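Local structure of post-proline cleaving enzyme (Rickettsia typhi, 4HVT) at residues Val114-Asp119 and Lys166-Asn171; Thr191-Asp196 and Ser256-Ser261; Leu390-Pro393 and Ile398-Met401; Ala454-Gly459 and Asn515-Gly520. The protein probably acts as a serine-type oligopeptidase that cuts short peptides after proline residues. All blocks are in the same frame, centred on the assembly; numbering follows the deposited sequence. Where two conformers were deposited one is given.

Contact 1 (Val114-Asp119 and Lys166-Asn171). With EDO (1,2-ethanediol), chain B.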
loop_
_atom_site.group_PDB
_atom_site.type_symbol
_atom_site.label_atom_id
_atom_site.label_comp_id
_atom_site.label_asym_id
_atom_site.label_seq_id
_atom_site.Cartn_x
_atom_site.Cartn_y
_atom_site.Cartn_z
ATOM N N VAL A 114 -24.778 -11.385 -4.217
ATOM C CA VAL A 114 -24.090 -10.227 -4.833
ATOM C C VAL A 114 -24.802 -8.975 -4.333
ATOM O O VAL A 114 -26.047 -8.900 -4.332
ATOM C CB VAL A 114 -24.124 -10.256 -6.377
ATOM C CG1 VAL A 114 -23.572 -8.950 -6.965
ATOM C CG2 VAL A 114 -23.322 -11.426 -6.935
ATOM N N LEU A 115 -24.023 -8.010 -3.880
ATOM C CA LEU A 115 -24.584 -6.762 -3.349
ATOM C C LEU A 115 -24.442 -5.621 -4.353
ATOM O O LEU A 115 -25.401 -4.924 -4.611
ATOM C CB LEU A 115 -23.891 -6.405 -2.049
ATOM C CG LEU A 115 -23.963 -7.435 -0.937
ATOM C CD1 LEU A 115 -23.123 -7.046 0.256
ATOM C CD2 LEU A 115 -25.433 -7.709 -0.568
ATOM N N ILE A 116 -23.237 -5.441 -4.888
ATOM C CA ILE A 116 -22.974 -4.474 -5.927
ATOM C C ILE A 116 -22.077 -5.079 -6.983
ATOM O O ILE A 116 -20.996 -5.578 -6.666
ATOM C CB ILE A 116 -22.322 -3.150 -5.447
ATOM C CG1 ILE A 116 -23.192 -2.476 -4.378
ATOM C CG2 ILE A 116 -22.195 -2.242 -6.646
ATOM C CD1 ILE A 116 -22.544 -1.322 -3.642
ATOM N N ASP A 117 -22.552 -5.011 -8.232
ATOM C CA ASP A 117 -21.783 -5.416 -9.413
ATOM C C ASP A 117 -21.208 -4.149 -10.074
ATOM O O ASP A 117 -21.938 -3.376 -10.748
ATOM C CB ASP A 117 -22.690 -6.202 -10.376
ATOM C CG ASP A 117 -21.973 -6.698 -11.630
ATOM O OD1 ASP A 117 -20.979 -6.111 -12.061
ATOM O OD2 ASP A 117 -22.433 -7.727 -12.246
ATOM N N PHE A 118 -19.889 -3.985 -9.952
ATOM C CA PHE A 118 -19.232 -2.767 -10.448
ATOM C C PHE A 118 -19.061 -2.790 -11.954
ATOM O O PHE A 118 -18.925 -1.751 -12.572
ATOM C CB PHE A 118 -17.886 -2.482 -9.732
ATOM C CG PHE A 118 -18.082 -1.990 -8.351
ATOM C CD1 PHE A 118 -18.341 -2.885 -7.307
ATOM C CD2 PHE A 118 -18.147 -0.639 -8.087
ATOM C CE1 PHE A 118 -18.626 -2.408 -6.025
ATOM C CE2 PHE A 118 -18.422 -0.178 -6.789
ATOM C CZ PHE A 118 -18.675 -1.059 -5.777
ATOM N N ASP A 119 -19.105 -3.979 -12.553
ATOM C CA ASP A 119 -19.096 -4.067 -14.024
ATOM C C ASP A 119 -20.399 -3.502 -14.599
ATOM O O ASP A 119 -20.373 -2.771 -15.578
ATOM C CB ASP A 119 -18.874 -5.500 -14.443
ATOM C CG ASP A 119 -17.538 -6.002 -13.972
ATOM O OD1 ASP A 119 -16.539 -5.787 -14.684
ATOM O OD2 ASP A 119 -17.488 -6.617 -12.890
ATOM N N LYS A 166 -30.842 -3.367 -1.335
ATOM C CA LYS A 166 -29.719 -3.774 -2.225
ATOM C C LYS A 166 -29.549 -2.801 -3.390
ATOM O O LYS A 166 -29.388 -3.181 -4.555
ATOM C CB LYS A 166 -29.880 -5.220 -2.702
ATOM C CG LYS A 166 -29.390 -6.215 -1.659
ATOM C CD LYS A 166 -30.003 -7.593 -1.854
ATOM C CE LYS A 166 -29.432 -8.325 -3.046
ATOM N NZ LYS A 166 -29.865 -9.772 -2.995
ATOM N N ASP A 167 -29.596 -1.513 -3.057
ATOM C CA ASP A 167 -29.483 -0.461 -4.065
ATOM C C ASP A 167 -29.044 0.839 -3.429
ATOM O O ASP A 167 -29.153 1.010 -2.204
ATOM C CB ASP A 167 -30.852 -0.238 -4.758
ATOM C CG ASP A 167 -30.734 0.421 -6.119
ATOM O OD1 ASP A 167 -29.641 0.592 -6.660
ATOM O OD2 ASP A 167 -31.788 0.765 -6.690
ATOM N N PHE A 168 -28.568 1.748 -4.290
ATOM C CA PHE A 168 -28.214 3.091 -3.869
ATOM C C PHE A 168 -29.453 3.844 -3.348
ATOM O O PHE A 168 -30.600 3.634 -3.780
ATOM C CB PHE A 168 -27.461 3.848 -4.991
ATOM C CG PHE A 168 -26.152 3.207 -5.311
ATOM C CD1 PHE A 168 -25.085 3.361 -4.458
ATOM C CD2 PHE A 168 -26.027 2.309 -6.370
ATOM C CE1 PHE A 168 -23.865 2.751 -4.700
ATOM C CE2 PHE A 168 -24.815 1.652 -6.590
ATOM C CZ PHE A 168 -23.736 1.887 -5.740
ATOM N N VAL A 169 -29.219 4.702 -2.370
ATOM C CA VAL A 169 -30.272 5.466 -1.761
ATOM C C VAL A 169 -30.584 6.664 -2.670
ATOM O O VAL A 169 -29.710 7.514 -2.883
ATOM C CB VAL A 169 -29.835 5.962 -0.372
ATOM C CG1 VAL A 169 -30.891 6.910 0.202
ATOM C CG2 VAL A 169 -29.531 4.820 0.593
ATOM N N LYS A 170 -31.803 6.711 -3.204
ATOM C CA LYS A 170 -32.269 7.890 -3.990
ATOM C C LYS A 170 -32.094 9.183 -3.185
ATOM O O LYS A 170 -32.644 9.286 -2.102
ATOM C CB LYS A 170 -33.763 7.715 -4.345
ATOM N N ASN A 171 -31.305 10.123 -3.707
ATOM C CA ASN A 171 -31.008 11.424 -3.043
ATOM C C ASN A 171 -30.231 11.276 -1.719
ATOM O O ASN A 171 -30.256 12.181 -0.871
ATOM C CB ASN A 171 -32.279 12.282 -2.818
ATOM C CG ASN A 171 -33.084 12.449 -4.080
ATOM O OD1 ASN A 171 -32.532 12.784 -5.121
ATOM N ND2 ASN A 171 -34.362 12.133 -4.022
HETATM C C1 EDO B . -28.111 13.566 1.479
HETATM O O1 EDO B . -29.506 13.627 1.846
HETATM C C2 EDO B . -27.481 14.931 1.765
HETATM O O2 EDO B . -28.060 15.841 0.818
HETATM O O HOH W 1 -26.690 -2.693 -5.632
#

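Contact 2 (Thr191-Asp196 and Ser256-Ser261)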
loop_
_atom_site.group_PDB
_atom_site.type_symbol
_atom_site.label_atom_id
_atom_site.label_comp_id
_atom_site.label_asym_id
_atom_site.label_seq_id
_atom_site.Cartn_x
_atom_site.Cartn_y
_atom_site.Cartn_z
ATOM N N THR A 191 -16.958 9.795 6.956
ATOM C CA THR A 191 -17.140 9.206 8.256
ATOM C C THR A 191 -18.564 9.530 8.740
ATOM O O THR A 191 -18.999 10.642 8.703
ATOM C CB THR A 191 -16.088 9.727 9.249
ATOM O OG1 THR A 191 -14.800 9.273 8.812
ATOM C CG2 THR A 191 -16.339 9.193 10.686
ATOM N N TRP A 192 -19.299 8.483 9.168
ATOM C CA TRP A 192 -20.614 8.735 9.738
ATOM C C TRP A 192 -20.527 9.437 11.119
ATOM O O TRP A 192 -19.697 9.052 11.953
ATOM C CB TRP A 192 -21.399 7.443 9.917
ATOM C CG TRP A 192 -21.819 6.739 8.699
ATOM C CD1 TRP A 192 -21.138 5.746 8.076
ATOM C CD2 TRP A 192 -23.010 6.938 7.940
ATOM N NE1 TRP A 192 -21.833 5.267 7.018
ATOM C CE2 TRP A 192 -22.975 6.015 6.872
ATOM C CE3 TRP A 192 -24.082 7.824 8.018
ATOM C CZ2 TRP A 192 -23.971 5.926 5.941
ATOM C CZ3 TRP A 192 -25.086 7.728 7.075
ATOM C CH2 TRP A 192 -25.024 6.757 6.060
ATOM N N ILE A 193 -21.370 10.442 11.358
ATOM C CA ILE A 193 -21.537 11.152 12.652
ATOM C C ILE A 193 -22.778 10.489 13.343
ATOM O O ILE A 193 -22.779 10.111 14.572
ATOM C CB ILE A 193 -21.703 12.711 12.398
ATOM C CG1 ILE A 193 -20.426 13.416 11.880
ATOM C CG2 ILE A 193 -22.147 13.508 13.615
ATOM C CD1 ILE A 193 -19.170 13.197 12.697
ATOM N N ASN A 194 -23.869 10.409 12.583
ATOM C CA ASN A 194 -25.061 9.756 13.027
ATOM C C ASN A 194 -25.811 9.297 11.779
ATOM O O ASN A 194 -25.299 9.458 10.680
ATOM C CB ASN A 194 -25.882 10.607 14.017
ATOM C CG ASN A 194 -26.440 11.902 13.426
ATOM O OD1 ASN A 194 -26.817 11.973 12.258
ATOM N ND2 ASN A 194 -26.520 12.967 14.264
ATOM N N LYS A 195 -27.027 8.782 11.909
ATOM C CA LYS A 195 -27.665 8.230 10.738
ATOM C C LYS A 195 -27.993 9.271 9.659
ATOM O O LYS A 195 -28.228 8.889 8.490
ATOM C CB LYS A 195 -28.925 7.466 11.105
ATOM C CG LYS A 195 -30.034 8.323 11.646
ATOM C CD LYS A 195 -31.178 7.415 12.092
ATOM C CE LYS A 195 -32.291 8.237 12.655
ATOM N NZ LYS A 195 -32.884 9.279 11.771
ATOM N N ASP A 196 -27.928 10.546 10.034
ATOM C CA ASP A 196 -28.271 11.668 9.156
ATOM C C ASP A 196 -27.174 12.712 8.997
ATOM O O ASP A 196 -27.448 13.828 8.510
ATOM C CB ASP A 196 -29.557 12.369 9.628
ATOM C CG ASP A 196 -30.759 11.426 9.645
ATOM O OD1 ASP A 196 -30.946 10.692 8.657
ATOM O OD2 ASP A 196 -31.540 11.437 10.653
ATOM N N SER A 256 -19.448 9.625 18.554
ATOM C CA SER A 256 -19.397 11.041 18.510
ATOM C C SER A 256 -17.992 11.637 18.680
ATOM O O SER A 256 -17.823 12.874 18.681
ATOM C CB SER A 256 -20.290 11.583 19.612
ATOM O OG SER A 256 -19.974 11.094 20.922
ATOM N N LEU A 257 -17.012 10.808 18.960
ATOM C CA LEU A 257 -15.669 11.328 19.070
ATOM C C LEU A 257 -14.992 11.075 17.727
ATOM O O LEU A 257 -14.781 9.943 17.336
ATOM C CB LEU A 257 -14.927 10.671 20.232
ATOM C CG LEU A 257 -15.492 11.050 21.625
ATOM C CD1 LEU A 257 -14.883 10.056 22.609
ATOM C CD2 LEU A 257 -15.275 12.532 22.056
ATOM N N ILE A 258 -14.592 12.158 17.076
ATOM C CA ILE A 258 -13.930 12.120 15.808
ATOM C C ILE A 258 -12.474 12.544 15.951
ATOM O O ILE A 258 -12.174 13.577 16.593
ATOM C CB ILE A 258 -14.680 13.053 14.783
ATOM C CG1 ILE A 258 -16.165 12.639 14.605
ATOM C CG2 ILE A 258 -13.915 13.159 13.462
ATOM C CD1 ILE A 258 -16.406 11.321 13.934
ATOM N N PHE A 259 -11.573 11.744 15.354
ATOM C CA PHE A 259 -10.158 12.035 15.319
ATOM C C PHE A 259 -9.892 12.809 14.056
ATOM O O PHE A 259 -10.085 12.304 12.962
ATOM C CB PHE A 259 -9.401 10.699 15.350
ATOM C CG PHE A 259 -7.873 10.819 15.280
ATOM C CD1 PHE A 259 -7.143 11.340 16.341
ATOM C CD2 PHE A 259 -7.202 10.339 14.214
ATOM C CE1 PHE A 259 -5.769 11.416 16.314
ATOM C CE2 PHE A 259 -5.804 10.383 14.195
ATOM C CZ PHE A 259 -5.089 10.930 15.219
ATOM N N ILE A 260 -9.399 14.024 14.225
ATOM C CA ILE A 260 -9.013 14.885 13.078
ATOM C C ILE A 260 -7.520 14.899 13.036
ATOM O O ILE A 260 -6.893 15.198 14.044
ATOM C CB ILE A 260 -9.536 16.285 13.263
ATOM C CG1 ILE A 260 -11.090 16.240 13.132
ATOM C CG2 ILE A 260 -8.935 17.214 12.239
ATOM C CD1 ILE A 260 -11.704 17.598 13.325
ATOM N N SER A 261 -6.951 14.540 11.879
ATOM C CA SER A 261 -5.527 14.404 11.738
ATOM C C SER A 261 -5.027 15.260 10.554
ATOM O O SER A 261 -5.385 15.021 9.418
ATOM C CB SER A 261 -5.172 12.927 11.596
ATOM O OG SER A 261 -3.768 12.702 11.493
#

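Contact 3 (Leu390-Pro393 and Ile398-Met401)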
loop_
_atom_site.group_PDB
_atom_site.type_symbol
_atom_site.label_atom_id
_atom_site.label_comp_id
_atom_site.label_asym_id
_atom_site.label_seq_id
_atom_site.Cartn_x
_atom_site.Cartn_y
_atom_site.Cartn_z
ATOM N N LEU A 390 -0.099 -16.071 20.713
ATOM C CA LEU A 390 -0.861 -16.814 19.717
ATOM C C LEU A 390 0.135 -17.504 18.780
ATOM O O LEU A 390 0.787 -16.828 17.966
ATOM C CB LEU A 390 -1.780 -15.885 18.957
ATOM C CG LEU A 390 -2.717 -16.522 17.927
ATOM C CD1 LEU A 390 -3.670 -17.510 18.584
ATOM C CD2 LEU A 390 -3.471 -15.455 17.183
ATOM N N LYS A 391 0.274 -18.821 18.927
ATOM C CA LYS A 391 1.324 -19.568 18.220
ATOM C C LYS A 391 0.933 -19.639 16.743
ATOM O O LYS A 391 -0.227 -19.916 16.418
ATOM C CB LYS A 391 1.442 -20.985 18.859
ATOM N N LEU A 392 1.833 -19.260 15.862
ATOM C CA LEU A 392 1.565 -19.292 14.423
ATOM C C LEU A 392 2.167 -20.559 13.781
ATOM O O LEU A 392 3.359 -20.654 13.729
ATOM C CB LEU A 392 2.172 -18.047 13.798
ATOM C CG LEU A 392 1.618 -16.723 14.365
ATOM C CD1 LEU A 392 2.148 -15.521 13.634
ATOM C CD2 LEU A 392 0.097 -16.672 14.406
ATOM N N PRO A 393 1.343 -21.475 13.270
ATOM C CA PRO A 393 1.923 -22.747 12.829
ATOM C C PRO A 393 2.449 -22.762 11.418
ATOM O O PRO A 393 2.235 -23.740 10.672
ATOM C CB PRO A 393 0.742 -23.712 12.965
ATOM C CG PRO A 393 -0.428 -22.889 12.578
ATOM C CD PRO A 393 -0.120 -21.480 13.097
ATOM N N ILE A 398 3.818 -15.022 8.211
ATOM C CA ILE A 398 3.308 -13.704 7.943
ATOM C C ILE A 398 1.825 -13.751 8.284
ATOM O O ILE A 398 1.114 -14.643 7.804
ATOM C CB ILE A 398 3.482 -13.387 6.431
ATOM C CG1 ILE A 398 4.945 -13.519 6.041
ATOM C CG2 ILE A 398 2.849 -12.057 6.061
ATOM C CD1 ILE A 398 5.867 -12.514 6.673
ATOM N N PHE A 399 1.399 -12.788 9.097
ATOM C CA PHE A 399 0.104 -12.698 9.764
ATOM C C PHE A 399 -0.715 -11.522 9.289
ATOM O O PHE A 399 -0.214 -10.413 9.138
ATOM C CB PHE A 399 0.327 -12.592 11.265
ATOM C CG PHE A 399 -0.927 -12.525 12.099
ATOM C CD1 PHE A 399 -1.528 -13.674 12.569
ATOM C CD2 PHE A 399 -1.443 -11.288 12.489
ATOM C CE1 PHE A 399 -2.682 -13.605 13.382
ATOM C CE2 PHE A 399 -2.549 -11.200 13.308
ATOM C CZ PHE A 399 -3.190 -12.357 13.749
ATOM N N GLY A 400 -2.011 -11.764 9.090
ATOM C CA GLY A 400 -2.944 -10.712 8.820
ATOM C C GLY A 400 -4.278 -11.024 9.419
ATOM O O GLY A 400 -4.566 -12.201 9.786
ATOM N N MET A 401 -5.098 -9.987 9.555
ATOM C CA MET A 401 -6.449 -10.244 10.076
ATOM C C MET A 401 -7.406 -9.086 9.788
ATOM O O MET A 401 -6.968 -7.991 9.527
ATOM C CB MET A 401 -6.431 -10.562 11.572
ATOM C CG MET A 401 -6.131 -9.370 12.488
ATOM S SD MET A 401 -6.011 -9.867 14.225
ATOM C CE MET A 401 -7.629 -10.098 14.752
#

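Contact 4 (Ala454-Gly459 and Asn515-Gly520)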
loop_
_atom_site.group_PDB
_atom_site.type_symbol
_atom_site.label_atom_id
_atom_site.label_comp_id
_atom_site.label_asym_id
_atom_site.label_seq_id
_atom_site.Cartn_x
_atom_site.Cartn_y
_atom_site.Cartn_z
ATOM N N ALA A 454 22.964 -10.166 4.012
ATOM C CA ALA A 454 24.140 -9.650 3.328
ATOM C C ALA A 454 24.835 -8.668 4.278
ATOM O O ALA A 454 24.227 -8.182 5.204
ATOM C CB ALA A 454 23.702 -8.962 2.056
ATOM N N THR A 455 26.107 -8.378 4.009
ATOM C CA THR A 455 26.858 -7.335 4.699
ATOM C C THR A 455 26.996 -6.105 3.837
ATOM O O THR A 455 27.595 -6.102 2.750
ATOM C CB THR A 455 28.186 -7.886 5.245
ATOM O OG1 THR A 455 27.864 -9.025 6.067
ATOM C CG2 THR A 455 28.845 -6.888 6.105
ATOM N N SER A 456 26.474 -5.004 4.339
ATOM C CA SER A 456 26.498 -3.781 3.559
ATOM C C SER A 456 27.818 -3.055 3.742
ATOM O O SER A 456 28.703 -3.493 4.522
ATOM C CB SER A 456 25.319 -2.889 3.883
ATOM O OG SER A 456 25.110 -1.882 2.874
ATOM N N PHE A 457 27.955 -1.983 2.988
ATOM C CA PHE A 457 29.181 -1.184 2.937
ATOM C C PHE A 457 29.706 -0.706 4.281
ATOM O O PHE A 457 30.931 -0.495 4.396
ATOM C CB PHE A 457 29.003 0.041 2.028
ATOM C CG PHE A 457 28.220 1.159 2.661
ATOM C CD1 PHE A 457 26.871 0.987 2.976
ATOM C CD2 PHE A 457 28.813 2.404 2.947
ATOM C CE1 PHE A 457 26.114 2.002 3.539
ATOM C CE2 PHE A 457 28.037 3.422 3.539
ATOM C CZ PHE A 457 26.710 3.226 3.817
ATOM N N ASP A 458 28.818 -0.529 5.265
ATOM C CA ASP A 458 29.159 -0.059 6.635
ATOM C C ASP A 458 29.126 -1.171 7.688
ATOM O O ASP A 458 29.086 -0.909 8.898
ATOM C CB ASP A 458 28.245 1.118 7.053
ATOM C CG ASP A 458 26.782 0.723 7.161
ATOM O OD1 ASP A 458 26.451 -0.428 6.773
ATOM O OD2 ASP A 458 25.955 1.574 7.573
ATOM N N GLY A 459 29.132 -2.429 7.253
ATOM C CA GLY A 459 29.079 -3.584 8.183
ATOM C C GLY A 459 27.698 -4.041 8.674
ATOM O O GLY A 459 27.562 -5.164 9.243
ATOM N N ASN A 515 15.399 -6.603 2.304
ATOM C CA ASN A 515 14.862 -5.704 3.303
ATOM C C ASN A 515 15.823 -4.566 3.597
ATOM O O ASN A 515 16.377 -4.362 4.700
ATOM C CB ASN A 515 14.509 -6.536 4.550
ATOM C CG ASN A 515 13.479 -7.595 4.225
ATOM O OD1 ASN A 515 13.812 -8.762 4.124
ATOM N ND2 ASN A 515 12.219 -7.185 4.060
ATOM N N ILE A 516 16.017 -3.780 2.575
ATOM C CA ILE A 516 16.989 -2.708 2.638
ATOM C C ILE A 516 16.586 -1.522 3.523
ATOM O O ILE A 516 15.401 -1.298 3.835
ATOM C CB ILE A 516 17.307 -2.176 1.214
ATOM C CG1 ILE A 516 16.133 -1.359 0.607
ATOM C CG2 ILE A 516 17.797 -3.352 0.340
ATOM C CD1 ILE A 516 16.332 -0.965 -0.872
ATOM N N ARG A 517 17.586 -0.789 3.977
ATOM C CA ARG A 517 17.293 0.406 4.802
ATOM C C ARG A 517 16.466 1.431 4.025
ATOM O O ARG A 517 16.417 1.384 2.806
ATOM C CB ARG A 517 18.563 0.975 5.411
ATOM C CG ARG A 517 19.047 0.140 6.589
ATOM C CD ARG A 517 20.403 0.541 7.099
ATOM N NE ARG A 517 21.489 0.174 6.169
ATOM C CZ ARG A 517 22.787 0.356 6.417
ATOM N NH1 ARG A 517 23.180 0.893 7.571
ATOM N NH2 ARG A 517 23.682 0.017 5.512
ATOM N N GLY A 518 15.772 2.340 4.735
ATOM C CA GLY A 518 14.708 3.173 4.143
ATOM C C GLY A 518 13.362 2.533 4.505
ATOM O O GLY A 518 12.321 3.186 4.627
ATOM N N GLY A 519 13.367 1.200 4.609
ATOM C CA GLY A 519 12.169 0.469 5.053
ATOM C C GLY A 519 12.033 0.532 6.558
ATOM O O GLY A 519 12.762 1.258 7.219
ATOM N N GLY A 520 11.028 -0.195 7.079
ATOM C CA GLY A 520 10.701 -0.215 8.510
ATOM C C GLY A 520 10.907 -1.545 9.228
ATOM O O GLY A 520 10.443 -1.704 10.348
#

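Contact 1 (Val114-Asp119 and Lys166-Asn171)
The Phe168 ring is met by Ile116: the side chains of Ile116 and Phe168 cross at about a right angle, and Ile116 CD1 comes obliquely to the ring, 4.0 Å from Phe168 CZ. Other partners of the ring are Arg159, in a cation-pi contact, and Trp161, edge-to-face. The second branch of Ile116 serves another ring: CG2 sits 3.6 Å above one face of Phe118, offset toward the rim. With chi1 at -57°, CG1 stands beside the backbone N and CG2 anti to it, and this splits the two methyl ends between the two phenylalanines. In the N-terminal beta-propeller, strand 113-117 is an outermost strand of its four-stranded sheet, and it meets the next sheet along the chain here, where 167-168 pairs with 155-162. Leu115 and Ile116 form a classic beta bulge opposite Trp97. The two backbones are joined through one water, which donates to Leu115 O at 2.8 Å and to Lys166 O at 2.9 Å. Alongside, Lys166, bent at chi3, lays its CE 3.7 Å from Val114 O and carries its NZ to a salt bridge with Glu113. At the far end of 166-171, Asn171 O accepts from O1 of an ethanediol at 3.2 Å, a molecule also bound by Gly224 N and Glu225 O and probably left from the crystallisation liquor.

Contact 2 (Thr191-Asp196 and Ser256-Ser261)
Thr191 and Ile258 meet tip to tip, methyl against methyl, across the junction of two successive blades of the beta-propeller: Thr191 is on 190-192, the first strand of one four-stranded sheet, and Ile258 is on 257-263, the second strand of the next. The contact is apolar. Thr191 CG2 lies 3.9 Å from Ile258 CD1; it stands anti to the backbone N, with chi1 at -65°, and this leaves OG1 beside the N, where it makes a weak hydrogen bond to Ala245 O. Ile193 adds to the same cluster at about a right angle to Ile258, its CD1 coming to 3.6 Å from Ile258 CD1. Because Ile193 was modelled in two conformers, that second approach is less certain than the first. Ile199, Ala245 and Lys247 also line this small buried patch.

The polar interactions lie to the side of it, where the chain turns a corner at Ile193. Trp192 points away from 256-261 and gives its NE1 proton to Ser135 O, while Trp192 O accepts from Lys247 NZ. Further on, Lys195 NZ and Asp196 OD2 form a salt bridge at 2.8 Å, with the nitrogen on the syn side of the oxygen but well out of the carboxylate plane; Asp196 has a second cationic partner in Arg223, at OD1. Just past the corner comes an Asx turn: Asn194 OD1 accepts from Asp196 N at 2.9 Å, with an N-H...O angle of 150° and the donor tilted 16° from the carbonyl plane.

Contact 3 (Leu390-Pro393 and Ile398-Met401)
Leu392 and Phe399 cross at about a right angle, and both methyls of Leu392 come up on one side of the phenylalanine. One, Leu392 CD2, comes to 3.9 Å from Phe399 CD1 on the ring, while the other, Leu392 CD1, lies 4.2 Å from Phe399 CB. The approach to the ring is oblique.

Leu390, two residues earlier, reaches the same side of the ring but further out along it: its CD2 lies 4.3 Å from Phe399 CE1, again obliquely. The two leucines therefore touch neighbouring ring carbons from one direction, as expected for residues two apart in an extended chain. What lets Phe399 span both is its torsion: CG stands anti to the backbone N, chi1 -179°, and carries the ring from the strand toward 390-393, against both leucines. The backbones themselves stay well apart, with Leu392 CA 8.2 Å from Phe399 CA, and side chains alone bridge them. Ala365, Ala372, Val374 and Ile412 also pack on the ring, and Ile414 on Leu392. Ile398 points away from 390-393 and touches Ala493 and Pro494, in the loop after strand 480-483.

The segments are the two ends of a blade-to-blade connection. Strand 388-390 is the last of its sheet and 398-402 the first of the next, so the chain here passes from the outer edge of one blade to the inner strand of its neighbour, with a hydrophobic seam between the sheets, an arrangement characteristic of a beta-propeller.

Contact 4 (Ala454-Gly459 and Asn515-Gly520)
Torsions set Asp458 and Arg517 end-on to each other. With chi1 at 64°, Asp458 CG sits between its own backbone N and carbonyl carbon; the arginine chain bends at chi3, -71°, and its head arrives from the opposite direction. The salt bridge is bidentate and end-on. Arg517 NH1 gives to the syn lone pair of Asp458 OD2 at 2.9 Å, nearly in the guanidinium plane, whereas Arg517 NH2 gives to Asp458 OD1 at 3.1 Å, tilted from it. The two planar groups are turned 46° against each other. OD1 also accepts from Val460 N, which fixes the carboxylate's rotation. Asp458 CB lies over the centre of one face of the Phe457 ring, 4.0 Å above its plane, and Phe457 CE1 lies 3.7 Å from Arg517 NH2, obliquely. Asp541 is the second acidic partner of the arginine, taking NE, and it also binds Ser456 OG, so the guanidinium is gripped by two carboxylates. Ser456 to Gly459 is a type I turn between strands 447-455 and 461-469, at the edge of the mixed alpha/beta-hydrolase sheet, while Arg517 rises from the loop after strand 510-514, beside helix 536-551, which supplies Asp541.

Overall arrangement
Contacts 1, 2 and 3 lie in the beta-propeller, each at a junction between successive sheets, and follow one another along the chain. Contacts 1 and 2 are nearest in this group, their centres 24 Å apart and their nearest atoms about 7 Å apart. Contact 3 is farther off, about 35 Å from contact 1 and 32 Å from contact 2, centre to centre. Contact 4 belongs to the hydrolase part, which also carries the presumed catalytic triad of Ser566, His682 and Asp649. Its nearest atoms are about 9 Å from contact 3, while contacts 1 and 2 lie across the chain's centre from it, 48 and 42 Å away between centres.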